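Local coordinates for hypothetical protein (Nostoc punctiforme, PDB 2INB) that probably takes part, together with XisF and XisI, in the site-specific recombination of nitrogen-fixation genes in cyanobacteria, at residues A[95-100]-A[122-127]. Numbering follows the deposited sequence. Where two conformers were deposited one is given.
Sequences VLYLAV and QVKMLI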
loop_
_atom_site.group_PDB
_atom_site.type_symbol
_atom_site.label_atom_id
_atom_site.label_comp_id
_atom_site.label_asym_id
_atom_site.label_seq_id
_atom_site.Cartn_x
_atom_site.Cartn_y
_atom_site.Cartn_z
ATOM N N VAL A 95 -6.329 -17.019 6.475
ATOM C CA VAL A 95 -5.113 -16.256 6.707
ATOM C C VAL A 95 -4.504 -15.828 5.398
ATOM O O VAL A 95 -4.265 -16.661 4.514
ATOM C CB VAL A 95 -4.132 -17.053 7.552
ATOM C CG1 VAL A 95 -2.797 -16.285 7.803
ATOM C CG2 VAL A 95 -4.761 -17.517 8.916
ATOM N N LEU A 96 -4.196 -14.525 5.322
ATOM C CA LEU A 96 -3.624 -13.923 4.123
ATOM C C LEU A 96 -2.080 -13.958 4.113
ATOM O O LEU A 96 -1.447 -13.550 5.094
ATOM C CB LEU A 96 -4.105 -12.476 3.918
ATOM C CG LEU A 96 -3.581 -11.761 2.647
ATOM C CD1 LEU A 96 -4.176 -12.306 1.409
ATOM C CD2 LEU A 96 -3.869 -10.219 2.717
ATOM N N TYR A 97 -1.521 -14.373 2.958
ATOM C CA TYR A 97 -0.091 -14.373 2.711
ATOM C C TYR A 97 0.222 -13.594 1.410
ATOM O O TYR A 97 -0.499 -13.661 0.424
ATOM C CB TYR A 97 0.406 -15.825 2.503
ATOM C CG TYR A 97 0.279 -16.645 3.747
ATOM C CD1 TYR A 97 -0.926 -17.286 4.064
ATOM C CD2 TYR A 97 1.350 -16.763 4.658
ATOM C CE1 TYR A 97 -1.069 -17.991 5.256
ATOM C CE2 TYR A 97 1.209 -17.502 5.831
ATOM C CZ TYR A 97 -0.012 -18.117 6.121
ATOM O OH TYR A 97 -0.134 -18.834 7.307
ATOM N N LEU A 98 1.335 -12.880 1.440
ATOM C CA LEU A 98 1.963 -12.286 0.273
ATOM C C LEU A 98 2.956 -13.262 -0.312
ATOM O O LEU A 98 3.899 -13.672 0.365
ATOM C CB LEU A 98 2.723 -11.018 0.674
ATOM C CG LEU A 98 3.548 -10.295 -0.404
ATOM C CD1 LEU A 98 2.708 -9.901 -1.635
ATOM C CD2 LEU A 98 4.363 -9.122 0.164
ATOM N N ALA A 99 2.696 -13.693 -1.537
ATOM C CA ALA A 99 3.603 -14.634 -2.206
ATOM C C ALA A 99 4.663 -13.899 -3.037
ATOM O O ALA A 99 4.303 -13.069 -3.853
ATOM C CB ALA A 99 2.821 -15.590 -3.088
ATOM N N VAL A 100 5.941 -14.196 -2.797
ATOM C CA VAL A 100 6.975 -13.590 -3.588
ATOM C C VAL A 100 8.032 -14.622 -3.992
ATOM O O VAL A 100 8.279 -15.598 -3.246
ATOM C CB VAL A 100 7.654 -12.377 -2.967
ATOM C CG1 VAL A 100 6.605 -11.384 -2.343
ATOM C CG2 VAL A 100 8.675 -12.774 -1.926
ATOM N N GLN A 122 3.261 -6.837 10.166
ATOM C CA GLN A 122 2.916 -8.209 10.371
ATOM C C GLN A 122 2.561 -8.922 9.074
ATOM O O GLN A 122 1.622 -9.726 8.992
ATOM C CB GLN A 122 1.793 -8.319 11.420
ATOM C CG GLN A 122 2.249 -8.057 12.838
ATOM C CD GLN A 122 2.573 -6.606 13.193
ATOM O OE1 GLN A 122 1.838 -5.685 12.809
ATOM N NE2 GLN A 122 3.678 -6.397 13.974
ATOM N N VAL A 123 3.331 -8.674 8.031
ATOM C CA VAL A 123 3.042 -9.275 6.722
ATOM C C VAL A 123 3.558 -10.723 6.747
ATOM O O VAL A 123 4.731 -10.991 7.031
ATOM C CB VAL A 123 3.701 -8.465 5.588
ATOM C CG1 VAL A 123 3.422 -9.116 4.205
ATOM C CG2 VAL A 123 3.257 -6.993 5.592
ATOM N N LYS A 124 2.650 -11.621 6.452
ATOM C CA LYS A 124 2.943 -13.037 6.318
ATOM C C LYS A 124 3.288 -13.301 4.858
ATOM O O LYS A 124 2.644 -12.718 3.964
ATOM C CB LYS A 124 1.726 -13.841 6.760
ATOM C CG LYS A 124 1.299 -13.614 8.193
ATOM C CD LYS A 124 0.129 -14.520 8.554
ATOM C CE LYS A 124 -0.473 -14.168 9.871
ATOM N NZ LYS A 124 0.462 -14.356 10.995
HETATM N N MSE A 125 4.261 -14.173 4.605
HETATM C CA MSE A 125 4.693 -14.383 3.221
HETATM C C MSE A 125 4.778 -15.868 2.837
HETATM O O MSE A 125 4.967 -16.748 3.684
HETATM C CB MSE A 125 6.025 -13.679 2.954
HETATM C CG MSE A 125 5.920 -12.169 3.075
HETATM SE SE MSE A 125 7.666 -11.301 2.787
HETATM C CE MSE A 125 8.447 -12.023 4.432
ATOM N N LEU A 126 4.591 -16.114 1.552
ATOM C CA LEU A 126 4.799 -17.415 0.944
ATOM C C LEU A 126 5.969 -17.235 -0.016
ATOM O O LEU A 126 5.845 -16.504 -0.994
ATOM C CB LEU A 126 3.523 -17.856 0.249
ATOM C CG LEU A 126 3.510 -19.228 -0.427
ATOM C CD1 LEU A 126 3.926 -20.290 0.602
ATOM C CD2 LEU A 126 2.147 -19.516 -1.047
ATOM N N ILE A 127 7.116 -17.838 0.294
ATOM C CA ILE A 127 8.252 -17.723 -0.586
ATOM C C ILE A 127 8.264 -18.932 -1.514
ATOM O O ILE A 127 8.342 -20.088 -1.043
ATOM C CB ILE A 127 9.568 -17.642 0.166
ATOM C CG1 ILE A 127 9.478 -16.608 1.307
ATOM C CG2 ILE A 127 10.696 -17.306 -0.820
ATOM C CD1 ILE A 127 9.018 -15.234 0.876
#
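Leu-98 and Val-100 share one face of two adjoining parallel strands with selenomethionine Met-125 and Ile-127, and Val-123 joins them from the loop leading into strand 125-129. Val-123 CG1 lies 4.1 Å from both CB and CD2 of Leu-98, the two side chains crossing at a slant. Val-100 and Ile-127 point the same way, side by side, with CG2 of Val-100 3.7 Å from Ile-127 CD1. On the other face Ala-99 CB rests against Leu-126 CB; the Leu-126 side chain also touches Ile-135 and Trp-138 of strand 134-139.

Between the faces runs the ladder of a parallel pair: Leu-98 N donates to Lys-124 O (2.8 Å, nearly straight at 172°), Leu-98 O accepts Leu-126 N from above its carbonyl plane, and Val-100 N donates to Leu-126 O.

At the polar edge the Tyr-97 ring, with CG anti to the carbonyl carbon (chi1 -66°), meets Lys-124 obliquely, Tyr-97 CD2 3.6 Å from Lys-124 CB, and stacks edge-to-face with Trp-138. An alanine at Tyr-97 would probably leave the Lys-124 methylenes and the Trp-138 ring without their shared neighbour. Past the tyrosine the Lys-124 chain crosses Val-95 at about a right angle, Lys-124 CD a tight 3.5 Å from Val-95 CG1, then bends at chi4 so that NZ forms a salt bridge with the C-terminal carboxylate of Asn-140.

In this PDDEXK-clan fold, apolar side chains and main-chain bonds thus join two strands linked by a helical crossover, while the terminal carboxylate would probably balance the lysine charge.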